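Local coordinates for cell division protein FtsZ 1 (Methanocaldococcus jannaschii, PDB 2VAP), which binds GTP, probably hydrolyses it, and is thought to polymerise into the dynamic Z ring at the future site of cell division, at residues Val142-Ser147 with Glu178-His183; Lys90-Leu95 with Pro101-Glu106; Val67-Asp72 with Glu113-Ala118. All coordinates share one frame; numbering follows the deposited sequence.

In the fold
All three contacts belong to the tubulin-like GTPase domain and none has a hydrogen bond across it; they differ in burial and in what does the touching. Contact 3 is the core one, aliphatic side chains of strand 64-70 against helix 112-119. Contact 1, partly buried, joins helix 135-149 to the end of helix 167-181 and is the one where a ring takes part. Contact 2 lies at the surface, where the loop after strand 83-86 meets helix 101-110. V143 and I146 of contact 1 pack on I69, I115 and K116 of contact 3, while V142 and R179 touch E105 and P101 of contact 2.

Contact 1 (Val142-Ser147 with Glu178-His183); sequences VVAEIS and ERLKQH
E145 lies alongside the H183 ring, its carboxylate stacked on the imidazole with the two planes 19° apart. CG is anti to the backbone N (chi1 -174°) and the chain runs on extended, which lays CB, CG and CD one after another along the ring. CB of E145 sits over one face, offset toward the rim, 3.8 Å from the centroid of the H183 ring, a CH-pi contact. CG of E145 is 3.6 Å from ND1 of H183. The carboxylate ends near the far side of the ring without bonding to it, OE1 of E145 being 4.1 Å from NE2 of H183. CB of Q182 lies over the opposite face, also offset toward the rim. Deeper in, A144 points its methyl at the backbone of H183: its CB is 3.4 Å from the carbonyl O of H183, and CD2 of L180 comes within 4.0 Å of the same CB. H183 N bonds to L180 O, so H183 is still tied to the helix although it lies in the loop after it. At A144 the end of helix 167-181 meets helix 135-149, two neighbouring helices of the Rossmann-like GTPase domain shared by FtsZ and tubulin.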
# COMPACT_ATOMS: atom_id res chain seq x y z
N VAL A 142 0.20 -14.56 -7.04
CA VAL A 142 -0.73 -15.02 -8.08
C VAL A 142 -1.65 -13.88 -8.52
O VAL A 142 -1.84 -13.66 -9.72
CB VAL A 142 -1.55 -16.25 -7.63
CG1 VAL A 142 -2.50 -16.70 -8.73
CG2 VAL A 142 -0.63 -17.40 -7.22
N VAL A 143 -2.21 -13.15 -7.56
CA VAL A 143 -3.03 -11.97 -7.85
C VAL A 143 -2.22 -10.94 -8.64
O VAL A 143 -2.71 -10.37 -9.62
CB VAL A 143 -3.62 -11.32 -6.56
CG1 VAL A 143 -4.48 -10.11 -6.91
CG2 VAL A 143 -4.44 -12.34 -5.78
N ALA A 144 -0.97 -10.72 -8.22
CA ALA A 144 -0.06 -9.81 -8.90
C ALA A 144 0.19 -10.21 -10.35
O ALA A 144 0.19 -9.36 -11.24
CB ALA A 144 1.25 -9.70 -8.13
N GLU A 145 0.39 -11.51 -10.58
CA GLU A 145 0.60 -12.04 -11.93
C GLU A 145 -0.64 -11.82 -12.81
O GLU A 145 -0.53 -11.42 -13.97
CB GLU A 145 0.99 -13.52 -11.90
CG GLU A 145 1.35 -14.09 -13.26
CD GLU A 145 1.75 -15.56 -13.23
OE1 GLU A 145 1.66 -16.20 -12.15
OE2 GLU A 145 2.15 -16.08 -14.29
N ILE A 146 -1.82 -12.10 -12.24
CA ILE A 146 -3.09 -11.89 -12.93
C ILE A 146 -3.29 -10.41 -13.27
O ILE A 146 -3.74 -10.07 -14.38
CB ILE A 146 -4.28 -12.44 -12.10
CG1 ILE A 146 -4.19 -13.97 -11.98
CG2 ILE A 146 -5.62 -12.04 -12.72
CD1 ILE A 146 -5.05 -14.58 -10.88
N SER A 147 -2.94 -9.54 -12.33
CA SER A 147 -3.03 -8.09 -12.52
C SER A 147 -2.13 -7.61 -13.66
O SER A 147 -2.55 -6.80 -14.49
CB SER A 147 -2.67 -7.35 -11.22
OG SER A 147 -2.65 -5.95 -11.43
N GLU A 178 10.04 -12.50 -2.78
CA GLU A 178 10.79 -12.78 -4.00
C GLU A 178 9.85 -13.09 -5.17
O GLU A 178 10.10 -12.65 -6.30
CB GLU A 178 11.77 -13.94 -3.77
CG GLU A 178 12.72 -14.23 -4.93
CD GLU A 178 13.72 -13.11 -5.20
OE1 GLU A 178 13.99 -12.83 -6.38
OE2 GLU A 178 14.23 -12.52 -4.22
N ARG A 179 8.79 -13.84 -4.89
CA ARG A 179 7.79 -14.18 -5.91
C ARG A 179 6.97 -12.95 -6.34
O ARG A 179 6.64 -12.81 -7.52
CB ARG A 179 6.86 -15.29 -5.43
CG ARG A 179 7.54 -16.64 -5.23
CD ARG A 179 6.53 -17.78 -5.07
NE ARG A 179 5.59 -17.56 -3.97
CZ ARG A 179 5.80 -17.90 -2.71
NH1 ARG A 179 6.93 -18.50 -2.34
NH2 ARG A 179 4.87 -17.65 -1.79
N LEU A 180 6.66 -12.09 -5.38
CA LEU A 180 5.95 -10.83 -5.65
C LEU A 180 6.75 -9.90 -6.56
O LEU A 180 6.20 -9.29 -7.47
CB LEU A 180 5.59 -10.10 -4.35
CG LEU A 180 4.25 -10.39 -3.66
CD1 LEU A 180 4.21 -9.72 -2.30
CD2 LEU A 180 3.07 -9.94 -4.52
N LYS A 181 8.06 -9.82 -6.29
CA LYS A 181 8.98 -8.97 -7.05
C LYS A 181 8.96 -9.28 -8.55
O LYS A 181 9.19 -8.39 -9.37
CB LYS A 181 10.40 -9.13 -6.49
CG LYS A 181 11.41 -8.10 -6.99
CD LYS A 181 12.80 -8.33 -6.41
CE LYS A 181 13.54 -9.44 -7.15
NZ LYS A 181 14.91 -9.65 -6.60
N GLN A 182 8.67 -10.53 -8.89
CA GLN A 182 8.62 -10.97 -10.28
C GLN A 182 7.36 -10.48 -11.01
O GLN A 182 7.33 -10.47 -12.25
CB GLN A 182 8.70 -12.50 -10.36
CG GLN A 182 9.96 -13.12 -9.74
CD GLN A 182 11.24 -12.77 -10.48
OE1 GLN A 182 11.26 -12.73 -11.72
NE2 GLN A 182 12.31 -12.52 -9.74
N HIS A 183 6.35 -10.07 -10.25
CA HIS A 183 5.04 -9.73 -10.82
C HIS A 183 4.48 -8.38 -10.34
O HIS A 183 3.27 -8.15 -10.41
CB HIS A 183 4.02 -10.84 -10.53
CG HIS A 183 4.45 -12.19 -10.99
ND1 HIS A 183 4.45 -12.57 -12.32
CD2 HIS A 183 4.90 -13.27 -10.30
CE1 HIS A 183 4.87 -13.81 -12.42
NE2 HIS A 183 5.16 -14.26 -11.21

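Contact 2 (Lys90-Leu95 with Pro101-Glu106); sequences KLTRGL and PKIGEE
L91 and T92 belong to an irregular loop that runs past the first turns of helix 101-110, with CA atoms 8.1 Å apart for L91 and E106 and 8.2 Å apart for T92 and I103. Just beyond, the loop reverses in a type I' beta turn from T92 to L95, closed by the bond from L95 N to T92 O; R93 and G94 at its corners both have positive phi. The helix keeps its own i to i+4 ladder, with E105 N on P101 O and E106 N on K102 O. No hydrogen bond joins the two; the loop touches the helix through carbon atoms of L91 and T92. CD2 of L91 rests against the helix surface, 3.8 Å from the carbonyl O of I103 and equally 3.8 Å from CB of E106, whose side chain crosses that of L91 at about a right angle. T92 meets I103 methyl to methyl, CG2 to CG2 at 3.6 Å. With chi1 at 42°, T92 holds CG2 anti to its carbonyl carbon, facing the helix, while OG1 makes a weak hydrogen bond to G88 O. Further along the helix L91 also touches A107 and E110, and E110 accepts a hydrogen bond from K90 N. T92 leans on T71 beyond the end of strand 64-70, I103 touches the GTP-binding residue A97, and P101 packs on helices 135-149 and 167-181.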
# COMPACT_ATOMS: atom_id res chain seq x y z
N LYS A 90 -12.32 -26.26 -4.18
CA LYS A 90 -12.15 -27.69 -4.46
C LYS A 90 -10.87 -28.25 -3.83
O LYS A 90 -10.57 -29.44 -3.97
CB LYS A 90 -12.16 -27.94 -5.97
CG LYS A 90 -13.44 -27.51 -6.68
CD LYS A 90 -13.29 -27.62 -8.19
CE LYS A 90 -14.48 -27.00 -8.92
NZ LYS A 90 -15.73 -27.78 -8.74
N LEU A 91 -10.12 -27.39 -3.14
CA LEU A 91 -8.83 -27.76 -2.56
C LEU A 91 -8.89 -27.89 -1.04
O LEU A 91 -8.56 -28.94 -0.49
CB LEU A 91 -7.75 -26.76 -2.98
CG LEU A 91 -6.28 -27.15 -2.79
CD1 LEU A 91 -5.83 -28.13 -3.87
CD2 LEU A 91 -5.40 -25.91 -2.80
N THR A 92 -9.31 -26.82 -0.37
CA THR A 92 -9.33 -26.79 1.10
C THR A 92 -10.74 -26.64 1.69
O THR A 92 -10.90 -26.64 2.91
CB THR A 92 -8.39 -25.70 1.66
OG1 THR A 92 -8.52 -24.50 0.89
CG2 THR A 92 -6.95 -26.17 1.61
N ARG A 93 -11.74 -26.51 0.82
CA ARG A 93 -13.16 -26.52 1.21
C ARG A 93 -13.54 -25.44 2.23
O ARG A 93 -14.47 -25.62 3.02
CB ARG A 93 -13.57 -27.92 1.73
CG ARG A 93 -12.94 -29.11 0.99
CD ARG A 93 -13.55 -29.34 -0.39
NE ARG A 93 -14.92 -29.82 -0.29
CZ ARG A 93 -15.28 -31.10 -0.29
NH1 ARG A 93 -14.37 -32.07 -0.39
NH2 ARG A 93 -16.56 -31.43 -0.20
N GLY A 94 -12.83 -24.32 2.20
CA GLY A 94 -13.10 -23.20 3.11
C GLY A 94 -12.43 -23.28 4.47
O GLY A 94 -12.70 -22.46 5.34
N LEU A 95 -11.55 -24.27 4.64
CA LEU A 95 -10.89 -24.50 5.93
C LEU A 95 -9.77 -23.51 6.25
O LEU A 95 -9.59 -23.12 7.41
CB LEU A 95 -10.35 -25.93 6.01
CG LEU A 95 -11.37 -27.06 6.20
CD1 LEU A 95 -10.75 -28.41 5.86
CD2 LEU A 95 -11.92 -27.06 7.61
N PRO A 101 2.33 -21.63 2.47
CA PRO A 101 2.24 -20.80 1.27
C PRO A 101 1.89 -21.58 0.01
O PRO A 101 1.21 -21.05 -0.87
CB PRO A 101 3.64 -20.18 1.15
CG PRO A 101 4.20 -20.25 2.53
CD PRO A 101 3.67 -21.54 3.09
N LYS A 102 2.35 -22.83 -0.08
CA LYS A 102 2.05 -23.69 -1.23
C LYS A 102 0.55 -23.95 -1.39
O LYS A 102 0.04 -24.02 -2.51
CB LYS A 102 2.81 -25.01 -1.14
CG LYS A 102 4.31 -24.89 -1.40
CD LYS A 102 5.00 -26.24 -1.48
CE LYS A 102 5.29 -26.82 -0.10
NZ LYS A 102 6.00 -28.12 -0.18
N ILE A 103 -0.15 -24.07 -0.26
CA ILE A 103 -1.60 -24.26 -0.27
C ILE A 103 -2.31 -22.98 -0.74
O ILE A 103 -3.24 -23.04 -1.55
CB ILE A 103 -2.14 -24.73 1.11
CG1 ILE A 103 -1.54 -26.09 1.48
CG2 ILE A 103 -3.67 -24.79 1.11
CD1 ILE A 103 -1.90 -26.59 2.87
N GLY A 104 -1.86 -21.83 -0.23
CA GLY A 104 -2.38 -20.53 -0.65
C GLY A 104 -2.18 -20.26 -2.13
O GLY A 104 -3.07 -19.72 -2.79
N GLU A 105 -1.01 -20.63 -2.64
CA GLU A 105 -0.67 -20.47 -4.05
C GLU A 105 -1.56 -21.33 -4.95
O GLU A 105 -2.12 -20.83 -5.93
CB GLU A 105 0.81 -20.82 -4.29
CG GLU A 105 1.29 -20.58 -5.72
CD GLU A 105 2.72 -21.04 -5.95
OE1 GLU A 105 3.47 -20.33 -6.66
OE2 GLU A 105 3.11 -22.11 -5.43
N GLU A 106 -1.69 -22.60 -4.60
CA GLU A 106 -2.50 -23.55 -5.37
C GLU A 106 -3.98 -23.17 -5.36
O GLU A 106 -4.67 -23.32 -6.38
CB GLU A 106 -2.31 -24.98 -4.83
CG GLU A 106 -2.75 -26.09 -5.78
CD GLU A 106 -1.85 -26.23 -7.00
OE1 GLU A 106 -2.38 -26.56 -8.08
OE2 GLU A 106 -0.63 -26.02 -6.89

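Contact 3 (Val67-Asp72 with Glu113-Ala118); sequences VAINTD and EEIKAA
Two well-separated pairs of aliphatic side chains make up the whole of this buried contact: V67 with A118, and I69 with I115, with no polar atom bonding across. It is a helix-on-sheet layer of the Rossmann-like GTPase domain, in which helix 112-119 covers strand 64-70 of the parallel sheet. The alternation of the strand sets the pattern, since V67 and I69 both point toward the helix while A68 and N70 between them face elsewhere. V67 CG2 lies 4.3 Å from the methyl CB of A118. I69 and I115 reach each other by their outermost methyls, CD1 to CD1 at 4.5 Å. In I115, CG1 is anti to the carbonyl carbon (chi1 -63°) and the chain continues extended, carrying CD1 toward the strand although its CB does not point there. Neighbours pack round both pairs: I85 of strand 83-86 touches V67, I69 and A118, and V143 and S139 of helix 135-149 pack on I69.

The strand end lies near the nucleotide site: the side chain of I69 is about 9 Å from the bound GDP. T71 OG1 is hydrogen-bonded to the hydroxyl of T135, a GTP-binding residue, and D72 is the N-cap of helix 73-77, its OD1 accepting from Q75 N. N70 shapes the bend through an Asx turn: its OD1 accepts a bond of 2.9 Å from D72 N. That bond is nearly straight, with 171° at the hydrogen. Its donor, D72 N, stands above the plane of the N70 side-chain carbonyl, 58° out of it.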
# COMPACT_ATOMS: atom_id res chain seq x y z
N VAL A 67 -11.68 -5.86 -2.84
CA VAL A 67 -11.84 -7.29 -3.03
C VAL A 67 -11.10 -8.04 -1.92
O VAL A 67 -9.92 -7.79 -1.67
CB VAL A 67 -11.33 -7.75 -4.42
CG1 VAL A 67 -11.43 -9.27 -4.58
CG2 VAL A 67 -12.10 -7.06 -5.54
N ALA A 68 -11.80 -8.94 -1.25
CA ALA A 68 -11.20 -9.79 -0.22
C ALA A 68 -11.15 -11.23 -0.70
O ALA A 68 -12.17 -11.78 -1.14
CB ALA A 68 -11.97 -9.68 1.08
N ILE A 69 -9.97 -11.84 -0.63
CA ILE A 69 -9.82 -13.25 -0.97
C ILE A 69 -9.21 -14.03 0.20
O ILE A 69 -8.35 -13.52 0.93
CB ILE A 69 -9.01 -13.48 -2.29
CG1 ILE A 69 -7.51 -13.22 -2.09
CG2 ILE A 69 -9.59 -12.65 -3.44
CD1 ILE A 69 -6.63 -13.88 -3.14
N ASN A 70 -9.67 -15.27 0.37
CA ASN A 70 -9.20 -16.12 1.45
C ASN A 70 -9.52 -17.58 1.19
O ASN A 70 -10.47 -17.90 0.47
CB ASN A 70 -9.82 -15.69 2.79
CG ASN A 70 -8.91 -15.96 3.98
OD1 ASN A 70 -8.16 -16.94 4.02
ND2 ASN A 70 -8.97 -15.07 4.97
N THR A 71 -8.70 -18.46 1.77
CA THR A 71 -8.98 -19.89 1.78
C THR A 71 -9.86 -20.23 2.98
O THR A 71 -10.55 -21.25 2.99
CB THR A 71 -7.68 -20.72 1.91
OG1 THR A 71 -6.92 -20.23 3.02
CG2 THR A 71 -6.84 -20.61 0.65
N ASP A 72 -9.83 -19.36 3.99
CA ASP A 72 -10.58 -19.54 5.23
C ASP A 72 -11.95 -18.87 5.13
O ASP A 72 -12.05 -17.64 5.08
CB ASP A 72 -9.78 -18.98 6.41
CG ASP A 72 -10.39 -19.32 7.76
OD1 ASP A 72 -11.63 -19.25 7.91
OD2 ASP A 72 -9.63 -19.64 8.70
N GLU A 113 -9.53 -17.52 -12.57
CA GLU A 113 -10.55 -16.90 -13.41
C GLU A 113 -11.50 -15.99 -12.63
O GLU A 113 -11.93 -14.95 -13.14
CB GLU A 113 -11.34 -17.97 -14.18
CG GLU A 113 -10.54 -18.70 -15.25
CD GLU A 113 -10.10 -17.80 -16.40
OE1 GLU A 113 -10.89 -16.93 -16.84
OE2 GLU A 113 -8.95 -17.96 -16.87
N GLU A 114 -11.82 -16.38 -11.39
CA GLU A 114 -12.67 -15.57 -10.52
C GLU A 114 -11.93 -14.32 -10.03
O GLU A 114 -12.53 -13.24 -9.94
CB GLU A 114 -13.17 -16.39 -9.32
CG GLU A 114 -14.29 -17.37 -9.67
CD GLU A 114 -14.97 -17.95 -8.45
OE1 GLU A 114 -15.11 -19.19 -8.38
OE2 GLU A 114 -15.36 -17.18 -7.55
N ILE A 115 -10.64 -14.46 -9.74
CA ILE A 115 -9.79 -13.33 -9.37
C ILE A 115 -9.69 -12.35 -10.54
O ILE A 115 -9.86 -11.14 -10.36
CB ILE A 115 -8.38 -13.78 -8.89
CG1 ILE A 115 -8.50 -14.64 -7.62
CG2 ILE A 115 -7.47 -12.57 -8.64
CD1 ILE A 115 -7.24 -15.43 -7.28
N LYS A 116 -9.43 -12.88 -11.73
CA LYS A 116 -9.33 -12.07 -12.95
C LYS A 116 -10.60 -11.27 -13.22
O LYS A 116 -10.54 -10.09 -13.55
CB LYS A 116 -8.99 -12.96 -14.16
CG LYS A 116 -8.71 -12.19 -15.45
CD LYS A 116 -8.53 -13.13 -16.62
CE LYS A 116 -8.44 -12.37 -17.94
NZ LYS A 116 -8.30 -13.28 -19.10
N ALA A 117 -11.75 -11.93 -13.07
CA ALA A 117 -13.05 -11.30 -13.30
C ALA A 117 -13.33 -10.14 -12.35
O ALA A 117 -13.97 -9.16 -12.73
CB ALA A 117 -14.17 -12.34 -13.21
N ALA A 118 -12.84 -10.25 -11.12
CA ALA A 118 -13.06 -9.24 -10.08
C ALA A 118 -12.20 -7.99 -10.28
O ALA A 118 -12.56 -6.91 -9.81
CB ALA A 118 -12.82 -9.83 -8.70